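PDB 1IQ6: (r)-specific enoyl-coa hydratase from Aeromonas punctata, which catalyses the hydration of trans-2-enoyl-CoA esters with acyl chains of four to six carbons to (3R)-3-hydroxyacyl-CoA. Local coordinates for residues A21-F26 with L36-A41; L14-G19 with A59-G64. All coordinates share one frame; numbering follows the deposited sequence.

Contact 1 of 2, residues A21-F26 with L36-A41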
# COMPACT_ATOMS: atom_id res chain seq x y z
N ALA B 21 15.86 5.69 7.72
CA ALA B 21 15.78 4.32 8.22
C ALA B 21 14.47 3.65 7.84
O ALA B 21 14.44 2.48 7.46
CB ALA B 21 15.96 4.31 9.74
N GLU B 22 13.37 4.39 7.96
CA GLU B 22 12.07 3.83 7.63
C GLU B 22 11.94 3.57 6.13
O GLU B 22 11.44 2.53 5.72
CB GLU B 22 10.95 4.77 8.11
CG GLU B 22 10.82 4.83 9.62
CD GLU B 22 11.90 5.67 10.28
OE1 GLU B 22 12.29 5.35 11.42
OE2 GLU B 22 12.36 6.65 9.65
N VAL B 23 12.41 4.52 5.33
CA VAL B 23 12.35 4.35 3.88
C VAL B 23 13.21 3.16 3.46
O VAL B 23 12.83 2.39 2.57
CB VAL B 23 12.81 5.63 3.16
CG1 VAL B 23 12.88 5.40 1.66
CG2 VAL B 23 11.84 6.77 3.47
N ALA B 24 14.36 2.99 4.11
CA ALA B 24 15.23 1.86 3.79
C ALA B 24 14.55 0.54 4.15
O ALA B 24 14.64 -0.44 3.40
CB ALA B 24 16.55 1.99 4.55
N ALA B 25 13.87 0.51 5.29
CA ALA B 25 13.18 -0.70 5.72
C ALA B 25 12.04 -1.03 4.75
O ALA B 25 11.80 -2.20 4.44
CB ALA B 25 12.62 -0.52 7.13
N PHE B 26 11.36 -0.00 4.26
CA PHE B 26 10.27 -0.25 3.32
C PHE B 26 10.82 -0.73 1.99
O PHE B 26 10.23 -1.59 1.34
CB PHE B 26 9.43 1.01 3.07
CG PHE B 26 8.24 0.77 2.20
CD1 PHE B 26 7.12 0.10 2.70
CD2 PHE B 26 8.24 1.16 0.86
CE1 PHE B 26 6.03 -0.18 1.87
CE2 PHE B 26 7.16 0.88 0.03
CZ PHE B 26 6.05 0.21 0.54
N LEU B 36 15.01 7.09 -6.65
CA LEU B 36 14.23 8.29 -6.36
C LEU B 36 13.99 8.42 -4.86
O LEU B 36 13.79 9.52 -4.34
CB LEU B 36 12.87 8.25 -7.07
CG LEU B 36 12.76 8.57 -8.56
CD1 LEU B 36 13.41 7.48 -9.38
CD2 LEU B 36 11.30 8.70 -8.94
N HIS B 37 14.02 7.28 -4.17
CA HIS B 37 13.77 7.24 -2.73
C HIS B 37 15.02 7.19 -1.85
O HIS B 37 14.91 7.25 -0.63
CB HIS B 37 12.91 6.02 -2.39
CG HIS B 37 11.69 5.88 -3.24
ND1 HIS B 37 10.71 6.84 -3.32
CD2 HIS B 37 11.29 4.87 -4.05
CE1 HIS B 37 9.76 6.44 -4.14
NE2 HIS B 37 10.09 5.24 -4.60
N LEU B 38 16.20 7.09 -2.46
CA LEU B 38 17.42 6.95 -1.66
C LEU B 38 18.65 7.80 -2.02
O LEU B 38 19.34 8.30 -1.13
CB LEU B 38 17.83 5.48 -1.65
CG LEU B 38 16.72 4.45 -1.40
CD1 LEU B 38 17.20 3.06 -1.77
CD2 LEU B 38 16.30 4.51 0.06
N ASP B 39 18.91 7.95 -3.31
CA ASP B 39 20.09 8.68 -3.78
C ASP B 39 19.88 10.18 -4.03
O ASP B 39 19.16 10.57 -4.95
CB ASP B 39 20.60 8.00 -5.06
CG ASP B 39 21.87 8.63 -5.60
OD1 ASP B 39 22.39 8.12 -6.61
OD2 ASP B 39 22.36 9.63 -5.02
N PRO B 40 20.55 11.03 -3.23
CA PRO B 40 20.41 12.48 -3.41
C PRO B 40 20.96 12.99 -4.75
O PRO B 40 20.43 13.93 -5.33
CB PRO B 40 21.16 13.05 -2.21
CG PRO B 40 22.22 12.02 -1.96
CD PRO B 40 21.45 10.73 -2.12
N ALA B 41 22.03 12.36 -5.23
CA ALA B 41 22.62 12.76 -6.50
C ALA B 41 21.63 12.48 -7.63
O ALA B 41 21.39 13.33 -8.50
CB ALA B 41 23.92 12.00 -6.74
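Val23 turns CG1 anti to its backbone N (chi1 174°), which brings this one methyl to the 36-41 segment. Leu38 sets CG anti to its own carbonyl carbon (chi1 -46°), and its CD2 branch reaches back to the helix. The two side chains run antiparallel as they pass, meeting at Val23 CG1 and Leu38 CD2, 3.9 Å apart. Val23 CG1 also lies 3.6 Å from His37 O, a van der Waals contact with a backbone oxygen, and 4.1 Å from His37 CB. A single methyl thus packs against two successive residues, and the backbones stay well apart, Val23 CA being 7.4 Å from His37 CA. Within the MaoC-like, hot-dog-clan domain this joins helix 20-30 to the loop that leads into helix 40-44. Leu36 and His37 in that loop belong, by similarity, to the (3R)-3-hydroxyacyl-CoA binding site. The valine is buried and also touches Val53, His54 and Val90, whereas Leu38 lies at the exposed margin. The imidazole of His37 is held from elsewhere: ND1 is hydrogen-bonded to Ile52 O, and the ring stacks on His54, whose ring also meets Phe26 edge-to-face. Farther along, Asp39 N-caps helix 40-44: its OD2 accepts from Ala41 N at 2.8 Å, met from above the carboxylate plane through a bent N-H...O angle of 130°.

Contact 2 of 2, residues L14-G19 with A59-G64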
# COMPACT_ATOMS: atom_id res chain seq x y z
N LEU B 14 -3.50 10.56 12.36
CA LEU B 14 -2.24 10.34 13.04
C LEU B 14 -1.17 11.02 12.20
O LEU B 14 -1.38 11.30 11.02
CB LEU B 14 -1.93 8.84 13.20
CG LEU B 14 -1.70 7.92 11.99
CD1 LEU B 14 -0.38 8.24 11.30
CD2 LEU B 14 -1.69 6.48 12.47
N SER B 15 -0.04 11.33 12.82
CA SER B 15 1.05 11.97 12.11
C SER B 15 2.29 11.12 12.29
O SER B 15 2.43 10.42 13.30
CB SER B 15 1.30 13.38 12.64
OG SER B 15 0.18 14.22 12.38
N LYS B 16 3.18 11.17 11.31
CA LYS B 16 4.39 10.39 11.38
C LYS B 16 5.46 10.92 10.45
O LYS B 16 5.15 11.50 9.41
CB LYS B 16 4.09 8.93 11.03
CG LYS B 16 5.30 8.03 11.17
CD LYS B 16 4.91 6.57 11.10
CE LYS B 16 6.12 5.70 11.37
NZ LYS B 16 5.77 4.27 11.52
N ARG B 17 6.72 10.71 10.82
CA ARG B 17 7.85 11.13 10.02
C ARG B 17 8.57 9.90 9.50
O ARG B 17 9.01 9.05 10.28
CB ARG B 17 8.84 11.96 10.85
CG ARG B 17 8.41 13.38 11.12
CD ARG B 17 9.46 14.10 11.98
NE ARG B 17 9.04 15.46 12.31
CZ ARG B 17 9.15 16.51 11.50
NH1 ARG B 17 8.73 17.70 11.89
NH2 ARG B 17 9.70 16.37 10.30
N PHE B 18 8.67 9.77 8.18
CA PHE B 18 9.38 8.64 7.61
C PHE B 18 10.76 9.15 7.22
O PHE B 18 10.89 9.91 6.26
CB PHE B 18 8.67 8.10 6.37
CG PHE B 18 7.39 7.38 6.67
CD1 PHE B 18 6.17 7.87 6.20
CD2 PHE B 18 7.39 6.19 7.40
CE1 PHE B 18 4.98 7.19 6.45
CE2 PHE B 18 6.20 5.51 7.66
CZ PHE B 18 5.00 6.01 7.18
N GLY B 19 11.76 8.76 7.99
CA GLY B 19 13.12 9.18 7.73
C GLY B 19 13.85 8.12 6.93
O GLY B 19 13.26 7.13 6.51
N ALA B 59 0.87 5.36 1.95
CA ALA B 59 -0.44 4.73 1.93
C ALA B 59 -0.63 3.66 3.00
O ALA B 59 -1.75 3.38 3.42
CB ALA B 59 -0.71 4.14 0.55
N SER B 60 0.47 3.06 3.44
CA SER B 60 0.39 2.02 4.46
C SER B 60 -0.14 2.54 5.80
O SER B 60 -0.64 1.77 6.62
CB SER B 60 1.77 1.37 4.65
OG SER B 60 2.14 0.67 3.48
N LEU B 61 -0.04 3.85 6.02
CA LEU B 61 -0.54 4.44 7.27
C LEU B 61 -2.05 4.27 7.40
O LEU B 61 -2.58 4.26 8.51
CB LEU B 61 -0.18 5.92 7.35
CG LEU B 61 1.31 6.21 7.60
CD1 LEU B 61 1.54 7.71 7.63
CD2 LEU B 61 1.74 5.58 8.92
N PHE B 62 -2.74 4.13 6.27
CA PHE B 62 -4.19 3.94 6.33
C PHE B 62 -4.50 2.64 7.06
O PHE B 62 -5.45 2.56 7.82
CB PHE B 62 -4.79 3.91 4.92
CG PHE B 62 -4.63 5.20 4.15
CD1 PHE B 62 -4.53 5.17 2.76
CD2 PHE B 62 -4.60 6.43 4.80
CE1 PHE B 62 -4.38 6.35 2.03
CE2 PHE B 62 -4.45 7.62 4.08
CZ PHE B 62 -4.34 7.59 2.69
N SER B 63 -3.68 1.62 6.81
CA SER B 63 -3.87 0.32 7.45
C SER B 63 -3.82 0.49 8.97
O SER B 63 -4.60 -0.12 9.69
CB SER B 63 -2.79 -0.66 6.98
OG SER B 63 -3.19 -2.01 7.19
N GLY B 64 -2.89 1.33 9.43
CA GLY B 64 -2.77 1.58 10.85
C GLY B 64 -4.00 2.25 11.44
O GLY B 64 -4.50 1.84 12.49
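The strand part of 14-19 passes beside the helix segment 59-64 with the backbones held apart by side chains, Leu14 CA and Leu61 CA being 8.4 Å from each other. The helix is kinked here: Phe62 N bonds to Ala59 O at 3.1 Å, three residues back, and Ser63 N makes a similar but weak bond to Ser60 O. Leu61 points toward segment 14-19 and meets Leu14, Lys16 and Phe18. Phe18 comes from the opposite direction and its ring meets Leu61 obliquely, Phe18 CE1 lying 3.7 Å from Leu61 CD1 while CZ touches Leu61 CG and CD2. This is helix-on-sheet packing of the hot-dog fold, in which helix 55-68 lies against the antiparallel sheet; Leu61 also rests on Val94 and Ala96 of the adjoining strand 93-103. Leu14 CD1 comes to 4.2 Å from Leu61 CD2, reached with chi1 at 64°, which puts CG between the backbone N and the carbonyl carbon. Lys16, extended throughout, lays its aliphatic CD 4.0 Å from Leu61 CD2 and carries NZ onward to the second subunit, where it bonds to Leu29 O and forms a salt bridge with Glu31.

Overall arrangement
Both segments of contact 1 fall in the chain between those of contact 2: strand 11-17 runs on into helix 20-30, and helix 40-44 is followed by helix 55-68. Their centres lie about 16 Å apart, yet they touch, Phe26 CE1 being 4.3 Å from Ser60 OG. Contact 1 holds part of the probable acyl-CoA site, the His37 side chain lying about 6 Å from Gly55 and about 9 Å from Phe84. Within its own subunit contact 2 stands farther off, the Phe18 side chain about 9 Å from Gly55 and 10 Å from that of His37. Both contacts touch the second subunit; Ser63 OG of contact 2 is hydrogen-bonded to Asp32 OD2 of the second subunit, a residue of that subunit's predicted site.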